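Local structure of amino acid ABC superfamily ATP binding cassette transporter, binding protein (Streptococcus pneumoniae, 4H5G) at residues Leu77-Glu87 with Lys195-Leu204; Thr151-Glu159 with Val168-Tyr178. The protein binds L-arginine in the cleft between its two lobes and probably delivers it to a membrane ABC transporter for uptake into the cell. One frame throughout, in Å; residues are numbered along the deposited sequence.

Contact 1. Residues Leu77-Glu87 with Lys195-Leu204. With ARG (arginine), chain L.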
loop_
_atom_site.group_PDB
_atom_site.type_symbol
_atom_site.label_atom_id
_atom_site.label_comp_id
_atom_site.label_asym_id
_atom_site.label_seq_id
_atom_site.Cartn_x
_atom_site.Cartn_y
_atom_site.Cartn_z
ATOM N N LEU A 77 11.642 0.840 -9.537
ATOM C CA LEU A 77 11.045 0.044 -8.474
ATOM C C LEU A 77 9.589 0.461 -8.338
ATOM O O LEU A 77 9.226 1.573 -8.694
ATOM C CB LEU A 77 11.735 0.338 -7.138
ATOM C CG LEU A 77 13.221 0.016 -6.965
ATOM C CD1 LEU A 77 13.666 0.500 -5.573
ATOM C CD2 LEU A 77 13.468 -1.482 -7.121
ATOM N N ALA A 78 8.762 -0.417 -7.788
ATOM C CA ALA A 78 7.421 -0.006 -7.355
ATOM C C ALA A 78 7.328 -0.271 -5.860
ATOM O O ALA A 78 7.648 -1.365 -5.394
ATOM C CB ALA A 78 6.355 -0.767 -8.115
ATOM N N VAL A 79 6.909 0.741 -5.106
ATOM C CA VAL A 79 6.774 0.619 -3.647
ATOM C C VAL A 79 5.456 1.283 -3.302
ATOM O O VAL A 79 5.324 2.503 -3.391
ATOM C CB VAL A 79 7.920 1.317 -2.904
ATOM C CG1 VAL A 79 7.806 1.058 -1.396
ATOM C CG2 VAL A 79 9.296 0.825 -3.402
ATOM N N ALA A 80 4.467 0.476 -2.929
ATOM C CA ALA A 80 3.120 1.015 -2.716
ATOM C C ALA A 80 2.289 0.085 -1.855
ATOM O O ALA A 80 1.136 -0.206 -2.184
ATOM C CB ALA A 80 2.430 1.247 -4.064
ATOM N N GLY A 81 2.885 -0.394 -0.762
ATOM C CA GLY A 81 2.192 -1.351 0.101
ATOM C C GLY A 81 1.771 -2.567 -0.707
ATOM O O GLY A 81 0.655 -3.087 -0.575
ATOM N N ILE A 82 2.682 -3.032 -1.553
ATOM C CA ILE A 82 2.343 -4.053 -2.544
ATOM C C ILE A 82 2.502 -5.456 -1.983
ATOM O O ILE A 82 3.609 -5.859 -1.627
ATOM C CB ILE A 82 3.254 -3.932 -3.776
ATOM C CG1 ILE A 82 3.095 -2.543 -4.416
ATOM C CG2 ILE A 82 2.961 -5.054 -4.780
ATOM C CD1 ILE A 82 4.110 -2.264 -5.537
ATOM N N SER A 83 1.395 -6.201 -1.928
ATOM C CA SER A 83 1.421 -7.608 -1.513
ATOM C C SER A 83 2.213 -8.468 -2.505
ATOM O O SER A 83 1.923 -8.476 -3.699
ATOM C CB SER A 83 -0.015 -8.137 -1.408
ATOM O OG SER A 83 -0.780 -7.393 -0.484
ATOM N N ALA A 84 3.192 -9.225 -2.013
ATOM C CA ALA A 84 3.993 -10.078 -2.898
ATOM C C ALA A 84 3.284 -11.414 -3.161
ATOM O O ALA A 84 3.666 -12.463 -2.624
ATOM C CB ALA A 84 5.385 -10.295 -2.312
ATOM N N THR A 85 2.264 -11.376 -4.017
ATOM C CA THR A 85 1.458 -12.575 -4.289
ATOM C C THR A 85 2.129 -13.528 -5.276
ATOM O O THR A 85 2.990 -13.127 -6.053
ATOM C CB THR A 85 0.084 -12.183 -4.855
ATOM O OG1 THR A 85 0.265 -11.640 -6.167
ATOM C CG2 THR A 85 -0.586 -11.132 -3.966
ATOM N N ASP A 86 1.714 -14.791 -5.248
ATOM C CA ASP A 86 2.236 -15.776 -6.189
ATOM C C ASP A 86 1.988 -15.336 -7.634
ATOM O O ASP A 86 2.858 -15.480 -8.493
ATOM C CB ASP A 86 1.608 -17.147 -5.926
ATOM C CG ASP A 86 2.124 -17.794 -4.653
ATOM O OD1 ASP A 86 3.197 -17.395 -4.158
ATOM O OD2 ASP A 86 1.453 -18.717 -4.145
ATOM N N GLU A 87 0.803 -14.783 -7.877
ATOM C CA GLU A 87 0.414 -14.316 -9.210
ATOM C C GLU A 87 1.366 -13.222 -9.676
ATOM O O GLU A 87 1.875 -13.235 -10.803
ATOM C CB GLU A 87 -1.029 -13.787 -9.197
ATOM C CG GLU A 87 -2.108 -14.848 -8.950
ATOM C CD GLU A 87 -1.981 -15.542 -7.597
ATOM O OE1 GLU A 87 -1.633 -14.859 -6.606
ATOM O OE2 GLU A 87 -2.211 -16.772 -7.528
ATOM N N LYS A 195 -4.731 -14.873 2.560
ATOM C CA LYS A 195 -3.703 -15.642 1.859
ATOM C C LYS A 195 -2.438 -15.725 2.705
ATOM O O LYS A 195 -1.725 -14.732 2.878
ATOM C CB LYS A 195 -3.391 -14.983 0.500
ATOM C CG LYS A 195 -3.132 -15.952 -0.668
ATOM C CD LYS A 195 -2.943 -15.208 -2.002
ATOM C CE LYS A 195 -2.757 -16.177 -3.183
ATOM N NZ LYS A 195 -2.318 -15.492 -4.444
ATOM N N ASP A 196 -2.181 -16.909 3.250
ATOM C CA ASP A 196 -1.008 -17.127 4.082
ATOM C C ASP A 196 0.255 -16.737 3.320
ATOM O O ASP A 196 0.362 -16.955 2.108
ATOM C CB ASP A 196 -0.971 -18.571 4.585
ATOM C CG ASP A 196 -2.256 -18.959 5.298
ATOM O OD1 ASP A 196 -3.019 -18.039 5.662
ATOM O OD2 ASP A 196 -2.506 -20.170 5.493
ATOM N N GLY A 197 1.195 -16.134 4.036
ATOM C CA GLY A 197 2.264 -15.392 3.399
ATOM C C GLY A 197 1.696 -14.069 2.915
ATOM O O GLY A 197 0.755 -13.533 3.507
ATOM N N ASP A 198 2.258 -13.553 1.826
ATOM C CA ASP A 198 1.850 -12.274 1.249
ATOM C C ASP A 198 1.958 -11.113 2.227
ATOM O O ASP A 198 1.002 -10.718 2.900
ATOM C CB ASP A 198 0.482 -12.381 0.577
ATOM C CG ASP A 198 0.461 -13.455 -0.488
ATOM O OD1 ASP A 198 1.311 -14.364 -0.407
ATOM O OD2 ASP A 198 -0.379 -13.393 -1.407
ATOM N N ALA A 199 3.180 -10.609 2.294
ATOM C CA ALA A 199 3.550 -9.440 3.055
ATOM C C ALA A 199 3.835 -8.369 2.020
ATOM O O ALA A 199 3.927 -8.679 0.827
ATOM C CB ALA A 199 4.799 -9.753 3.841
ATOM N N ASN A 200 3.990 -7.123 2.454
ATOM C CA ASN A 200 4.420 -6.050 1.562
ATOM C C ASN A 200 5.874 -6.208 1.138
ATOM O O ASN A 200 6.731 -6.484 1.959
ATOM C CB ASN A 200 4.260 -4.705 2.270
ATOM C CG ASN A 200 2.847 -4.475 2.721
ATOM O OD1 ASN A 200 1.953 -4.256 1.893
ATOM N ND2 ASN A 200 2.615 -4.563 4.031
ATOM N N ALA A 201 6.155 -6.020 -0.149
ATOM C CA ALA A 201 7.538 -6.048 -0.623
ATOM C C ALA A 201 7.726 -5.039 -1.746
ATOM O O ALA A 201 6.762 -4.529 -2.296
ATOM C CB ALA A 201 7.909 -7.451 -1.081
ATOM N N VAL A 202 8.976 -4.752 -2.073
ATOM C CA VAL A 202 9.300 -3.834 -3.168
ATOM C C VAL A 202 9.301 -4.663 -4.438
ATOM O O VAL A 202 9.926 -5.720 -4.471
ATOM C CB VAL A 202 10.707 -3.245 -2.950
ATOM C CG1 VAL A 202 11.147 -2.430 -4.174
ATOM C CG2 VAL A 202 10.754 -2.390 -1.657
ATOM N N ALA A 203 8.611 -4.195 -5.482
ATOM C CA ALA A 203 8.592 -4.908 -6.768
ATOM C C ALA A 203 9.701 -4.402 -7.698
ATOM O O ALA A 203 9.992 -3.201 -7.737
ATOM C CB ALA A 203 7.219 -4.754 -7.443
ATOM N N LEU A 204 10.312 -5.331 -8.431
ATOM C CA LEU A 204 11.319 -5.017 -9.463
ATOM C C LEU A 204 10.989 -5.778 -10.729
ATOM O O LEU A 204 10.311 -6.795 -10.680
ATOM C CB LEU A 204 12.714 -5.470 -9.016
ATOM C CG LEU A 204 13.206 -5.078 -7.629
ATOM C CD1 LEU A 204 12.831 -6.156 -6.580
ATOM C CD2 LEU A 204 14.725 -4.828 -7.649
HETATM N N ARG L . -1.723 -4.486 -0.417
HETATM C CA ARG L . -2.730 -4.399 -1.485
HETATM C C ARG L . -2.183 -4.918 -2.796
HETATM O O ARG L . -0.963 -5.038 -2.998
HETATM C CB ARG L . -3.226 -2.957 -1.662
HETATM C CG ARG L . -2.121 -1.915 -1.820
HETATM C CD ARG L . -2.694 -0.545 -2.211
HETATM N NE ARG L . -1.660 0.500 -2.195
HETATM C CZ ARG L . -1.875 1.789 -2.444
HETATM N NH1 ARG L . -0.866 2.658 -2.393
HETATM N NH2 ARG L . -3.100 2.206 -2.741
HETATM O OXT ARG L . -2.962 -5.242 -3.697
HETATM O O HOH W 1 5.488 -2.081 -1.854
HETATM O O HOH W 2 0.175 -15.353 -2.910
#

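Contact 2. Residues Thr151-Glu159 with Val168-Tyr178. With ARG (arginine), chain L; SO4 (sulfate ion), chain C.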
loop_
_atom_site.group_PDB
_atom_site.type_symbol
_atom_site.label_atom_id
_atom_site.label_comp_id
_atom_site.label_asym_id
_atom_site.label_seq_id
_atom_site.Cartn_x
_atom_site.Cartn_y
_atom_site.Cartn_z
ATOM N N THR A 151 -10.901 3.261 -8.245
ATOM C CA THR A 151 -9.478 3.432 -8.544
ATOM C C THR A 151 -8.677 3.979 -7.359
ATOM O O THR A 151 -7.599 3.484 -7.055
ATOM C CB THR A 151 -9.301 4.375 -9.748
ATOM O OG1 THR A 151 -9.978 3.824 -10.886
ATOM C CG2 THR A 151 -7.841 4.542 -10.083
ATOM N N ASN A 152 -9.213 5.002 -6.696
ATOM C CA ASN A 152 -8.524 5.751 -5.629
ATOM C C ASN A 152 -9.103 5.400 -4.258
ATOM O O ASN A 152 -10.323 5.425 -4.089
ATOM C CB ASN A 152 -8.710 7.259 -5.884
ATOM C CG ASN A 152 -7.868 8.146 -4.963
ATOM O OD1 ASN A 152 -8.223 8.406 -3.803
ATOM N ND2 ASN A 152 -6.769 8.650 -5.498
ATOM N N MET A 153 -8.252 5.092 -3.280
ATOM C CA MET A 153 -8.739 4.729 -1.941
ATOM C C MET A 153 -9.466 5.875 -1.245
ATOM O O MET A 153 -10.424 5.645 -0.507
ATOM C CB MET A 153 -7.608 4.193 -1.048
ATOM C CG MET A 153 -8.084 3.798 0.363
ATOM S SD MET A 153 -9.438 2.592 0.342
ATOM C CE MET A 153 -8.564 1.151 -0.247
ATOM N N GLY A 154 -9.014 7.107 -1.473
ATOM C CA GLY A 154 -9.681 8.273 -0.896
ATOM C C GLY A 154 -11.124 8.378 -1.349
ATOM O O GLY A 154 -12.007 8.767 -0.575
ATOM N N GLU A 155 -11.373 8.024 -2.610
ATOM C CA GLU A 155 -12.738 8.053 -3.141
ATOM C C GLU A 155 -13.597 6.966 -2.498
ATOM O O GLU A 155 -14.777 7.193 -2.205
ATOM C CB GLU A 155 -12.744 7.936 -4.674
ATOM C CG GLU A 155 -14.134 7.770 -5.301
ATOM C CD GLU A 155 -15.062 8.963 -5.079
ATOM O OE1 GLU A 155 -14.571 10.074 -4.791
ATOM O OE2 GLU A 155 -16.297 8.788 -5.203
ATOM N N ALA A 156 -13.008 5.798 -2.254
ATOM C CA ALA A 156 -13.739 4.730 -1.560
ATOM C C ALA A 156 -14.186 5.213 -0.194
ATOM O O ALA A 156 -15.337 5.011 0.210
ATOM C CB ALA A 156 -12.884 3.472 -1.437
ATOM N N VAL A 157 -13.282 5.867 0.522
ATOM C CA VAL A 157 -13.618 6.345 1.863
ATOM C C VAL A 157 -14.618 7.502 1.812
ATOM O O VAL A 157 -15.496 7.609 2.670
ATOM C CB VAL A 157 -12.354 6.697 2.674
ATOM C CG1 VAL A 157 -12.734 7.299 4.042
ATOM C CG2 VAL A 157 -11.503 5.458 2.866
ATOM N N ASN A 158 -14.511 8.360 0.800
ATOM C CA ASN A 158 -15.533 9.396 0.626
ATOM C C ASN A 158 -16.913 8.792 0.408
ATOM O O ASN A 158 -17.909 9.312 0.902
ATOM C CB ASN A 158 -15.191 10.343 -0.529
ATOM C CG ASN A 158 -14.107 11.347 -0.168
ATOM O OD1 ASN A 158 -13.884 11.657 1.005
ATOM N ND2 ASN A 158 -13.429 11.866 -1.189
ATOM N N GLU A 159 -16.975 7.686 -0.326
ATOM C CA GLU A 159 -18.263 7.038 -0.564
ATOM C C GLU A 159 -18.810 6.380 0.703
ATOM O O GLU A 159 -20.021 6.384 0.936
ATOM C CB GLU A 159 -18.181 6.056 -1.751
ATOM C CG GLU A 159 -17.909 6.782 -3.069
ATOM C CD GLU A 159 -18.140 5.906 -4.300
ATOM O OE1 GLU A 159 -18.742 4.820 -4.165
ATOM O OE2 GLU A 159 -17.713 6.310 -5.403
ATOM N N VAL A 168 -15.355 -0.598 3.618
ATOM C CA VAL A 168 -14.278 -0.549 2.632
ATOM C C VAL A 168 -13.170 -1.504 3.049
ATOM O O VAL A 168 -12.642 -1.398 4.156
ATOM C CB VAL A 168 -13.682 0.863 2.516
ATOM C CG1 VAL A 168 -12.634 0.891 1.388
ATOM C CG2 VAL A 168 -14.767 1.898 2.240
ATOM N N HIS A 169 -12.813 -2.437 2.165
ATOM C CA HIS A 169 -11.752 -3.409 2.454
ATOM C C HIS A 169 -10.394 -2.792 2.130
ATOM O O HIS A 169 -10.214 -2.219 1.054
ATOM C CB HIS A 169 -11.951 -4.669 1.599
ATOM C CG HIS A 169 -11.451 -5.930 2.230
ATOM N ND1 HIS A 169 -10.925 -6.970 1.495
ATOM C CD2 HIS A 169 -11.423 -6.332 3.524
ATOM C CE1 HIS A 169 -10.583 -7.955 2.310
ATOM N NE2 HIS A 169 -10.884 -7.598 3.548
ATOM N N MET A 170 -9.430 -2.914 3.048
ATOM C CA MET A 170 -8.114 -2.285 2.859
ATOM C C MET A 170 -7.084 -2.871 3.814
ATOM O O MET A 170 -7.437 -3.559 4.759
ATOM C CB MET A 170 -8.216 -0.768 3.079
ATOM C CG MET A 170 -8.566 -0.405 4.528
ATOM S SD MET A 170 -8.755 1.374 4.787
ATOM C CE MET A 170 -10.207 1.726 3.811
ATOM N N ASP A 171 -5.807 -2.590 3.580
ATOM C CA ASP A 171 -4.781 -3.041 4.522
ATOM C C ASP A 171 -5.045 -2.459 5.907
ATOM O O ASP A 171 -5.402 -1.297 6.030
ATOM C CB ASP A 171 -3.382 -2.659 4.023
ATOM C CG ASP A 171 -2.929 -3.543 2.877
ATOM O OD1 ASP A 171 -2.451 -4.659 3.160
ATOM O OD2 ASP A 171 -3.090 -3.146 1.701
ATOM N N GLU A 172 -4.890 -3.276 6.946
ATOM C CA GLU A 172 -5.222 -2.832 8.314
ATOM C C GLU A 172 -4.594 -1.494 8.786
ATOM O O GLU A 172 -5.296 -0.667 9.382
ATOM C CB GLU A 172 -4.965 -3.948 9.347
ATOM C CG GLU A 172 -5.127 -3.460 10.786
ATOM C CD GLU A 172 -5.277 -4.585 11.786
ATOM O OE1 GLU A 172 -4.246 -5.096 12.270
ATOM O OE2 GLU A 172 -6.428 -4.956 12.097
ATOM N N PRO A 173 -3.287 -1.268 8.524
ATOM C CA PRO A 173 -2.709 0.004 8.991
ATOM C C PRO A 173 -3.404 1.234 8.406
ATOM O O PRO A 173 -3.488 2.289 9.051
ATOM C CB PRO A 173 -1.259 -0.078 8.508
ATOM C CG PRO A 173 -0.970 -1.548 8.457
ATOM C CD PRO A 173 -2.254 -2.167 7.967
ATOM N N VAL A 174 -3.916 1.085 7.189
ATOM C CA VAL A 174 -4.630 2.174 6.521
ATOM C C VAL A 174 -5.996 2.402 7.166
ATOM O O VAL A 174 -6.414 3.542 7.365
ATOM C CB VAL A 174 -4.774 1.888 4.999
ATOM C CG1 VAL A 174 -5.517 3.028 4.309
ATOM C CG2 VAL A 174 -3.395 1.715 4.359
ATOM N N ALA A 175 -6.687 1.312 7.496
ATOM C CA ALA A 175 -7.979 1.431 8.194
ATOM C C ALA A 175 -7.784 2.045 9.566
ATOM O O ALA A 175 -8.541 2.919 9.973
ATOM C CB ALA A 175 -8.663 0.085 8.302
ATOM N N LEU A 176 -6.754 1.596 10.276
ATOM C CA LEU A 176 -6.469 2.134 11.612
ATOM C C LEU A 176 -6.210 3.631 11.548
ATOM O O LEU A 176 -6.648 4.391 12.416
ATOM C CB LEU A 176 -5.256 1.429 12.219
ATOM C CG LEU A 176 -5.477 0.006 12.715
ATOM C CD1 LEU A 176 -4.142 -0.637 13.089
ATOM C CD2 LEU A 176 -6.439 -0.007 13.903
ATOM N N SER A 177 -5.499 4.057 10.508
ATOM C CA SER A 177 -5.184 5.475 10.334
ATOM C C SER A 177 -6.441 6.296 10.064
ATOM O O SER A 177 -6.642 7.345 10.679
ATOM C CB SER A 177 -4.164 5.658 9.207
ATOM O OG SER A 177 -3.895 7.031 8.999
ATOM N N TYR A 178 -7.289 5.822 9.149
ATOM C CA TYR A 178 -8.555 6.516 8.882
ATOM C C TYR A 178 -9.374 6.628 10.154
ATOM O O TYR A 178 -9.958 7.675 10.439
ATOM C CB TYR A 178 -9.378 5.774 7.826
ATOM C CG TYR A 178 -8.972 6.089 6.401
ATOM C CD1 TYR A 178 -9.055 7.384 5.904
ATOM C CD2 TYR A 178 -8.533 5.089 5.548
ATOM C CE1 TYR A 178 -8.696 7.675 4.592
ATOM C CE2 TYR A 178 -8.170 5.369 4.233
ATOM C CZ TYR A 178 -8.257 6.666 3.768
ATOM O OH TYR A 178 -7.899 6.938 2.464
HETATM N N ARG L . -1.723 -4.486 -0.417
HETATM C CA ARG L . -2.730 -4.399 -1.485
HETATM C C ARG L . -2.183 -4.918 -2.796
HETATM O O ARG L . -0.963 -5.038 -2.998
HETATM C CB ARG L . -3.226 -2.957 -1.662
HETATM C CG ARG L . -2.121 -1.915 -1.820
HETATM C CD ARG L . -2.694 -0.545 -2.211
HETATM N NE ARG L . -1.660 0.500 -2.195
HETATM C CZ ARG L . -1.875 1.789 -2.444
HETATM N NH1 ARG L . -0.866 2.658 -2.393
HETATM N NH2 ARG L . -3.100 2.206 -2.741
HETATM O OXT ARG L . -2.962 -5.242 -3.697
HETATM S S SO4 C . -13.331 5.114 -10.890
HETATM O O1 SO4 C . -12.946 4.685 -9.553
HETATM O O2 SO4 C . -14.338 4.196 -11.426
HETATM O O3 SO4 C . -13.884 6.465 -10.803
HETATM O O4 SO4 C . -12.161 5.108 -11.774
#

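Contact 1. Residues Leu77-Glu87 with Lys195-Leu204
One wall of the arginine pocket is built where Leu77-Glu87 runs antiparallel to Lys195-Leu204, each backbone gripping the other at two separate places. Ala78 and Ala203 form an antiparallel hydrogen-bonded pair, Ala78 N to Ala203 O and Ala203 N to Ala78 O both at 3.0 Å. Further along, Ala201 N donates to Ile82 O at 2.9 Å and Ala84 N to Ala199 O at 3.0 Å. Between these sites the register slips by two residues, and a water bridges the two chains, accepting from Ala80 N and Ile82 N and donating to Ala201 O. In this type II periplasmic binding protein fold the loop so held turns the backbone of Ala80-Ser83 to the ligand: Ala80 O takes the ligand NE, Gly81 O takes its amino N at 2.8 Å, and Ser83 N gives a nearly straight bond (168°) to its carboxylate O. Chi1 of -59° keeps Ser83 OG on the side of its own N, where it too accepts from the ligand amino N. Asn200 is held by its ND2 to Asn101 OD1 and Tyr99 O. At the Leu77 end, Leu77 CD2 lies against Leu204 CD2 at 3.6 Å, the two side chains side by side, while Val202 sets CG1 against Val79 CG2 at 3.8 Å; helix 209-225 packs on Leu77, Val202 and Leu204. At the far end Thr85 CG2 meets Asp198 OD2 at 3.4 Å. Thr85 OG1 turns instead to Arg88 N as the N-cap of helix 86-89, and a second water links Asp86 N to Asp198 OD2.

Contact 2. Residues Thr151-Glu159 with Val168-Tyr178
Met153, Val157 and Tyr178 carry this apolar contact, in which helix 153-162 packs on strand 167-171 and the following helix within one lobe of a type II periplasmic binding protein fold. Val157 CG2 sits over one face of the Tyr178 ring in a CH-pi contact, 3.8 Å from the centroid and 20° off the normal. At the edge of the same ring, near its plane, comes Met153 CG, 3.8 Å from Tyr178 OH. The Met153 chain leaves with CG anti to the backbone N (chi1 -180°), then bends at both following torsions, which brings SD to Met170 CE at 3.7 Å and to Val168 CG1 at 3.8 Å. Val168 CG1 also meets Ala156 CB. Leu106 of strand 103-108 backs Val157, Met170 and Tyr178, and Leu150 lies on Ala156. Outside this apolar layer, in the conformer described, Asn152 OD1 caps the helix start through weak bonds from Gly154 N and Glu155 N, while Met153 N donates to Asp21 OD2. Just before it, Thr151 N and OG1 hold a sulfate, probably from the crystallisation liquor. At the strand end Asp171 enters the arginine pocket: its OD1 accepts from Asn101 ND2, and its OD2 from Tyr22 OH and, at 2.9 Å, from the amino N of the bound arginine.

How the contacts relate
The two contacts lie on opposite sides of the chain's centre, their own centres about 18 Å apart and their nearest atoms about 4 Å apart without touching, and the bound arginine lies between them. Contact 2 falls wholly in the sequence between the two halves of contact 1, so the chain passes from the lobe of Leu77-Glu87 into the other lobe and returns through Lys195-Leu204. Strand 77-78 is an outer strand of the three-stranded parallel sheet, whereas strand 167-171 is the middle strand of the five-stranded mixed sheet. Asn101 reaches a side chain of both contacts, and the ligand is held from both sides, consistent with a cleft that closes around arginine.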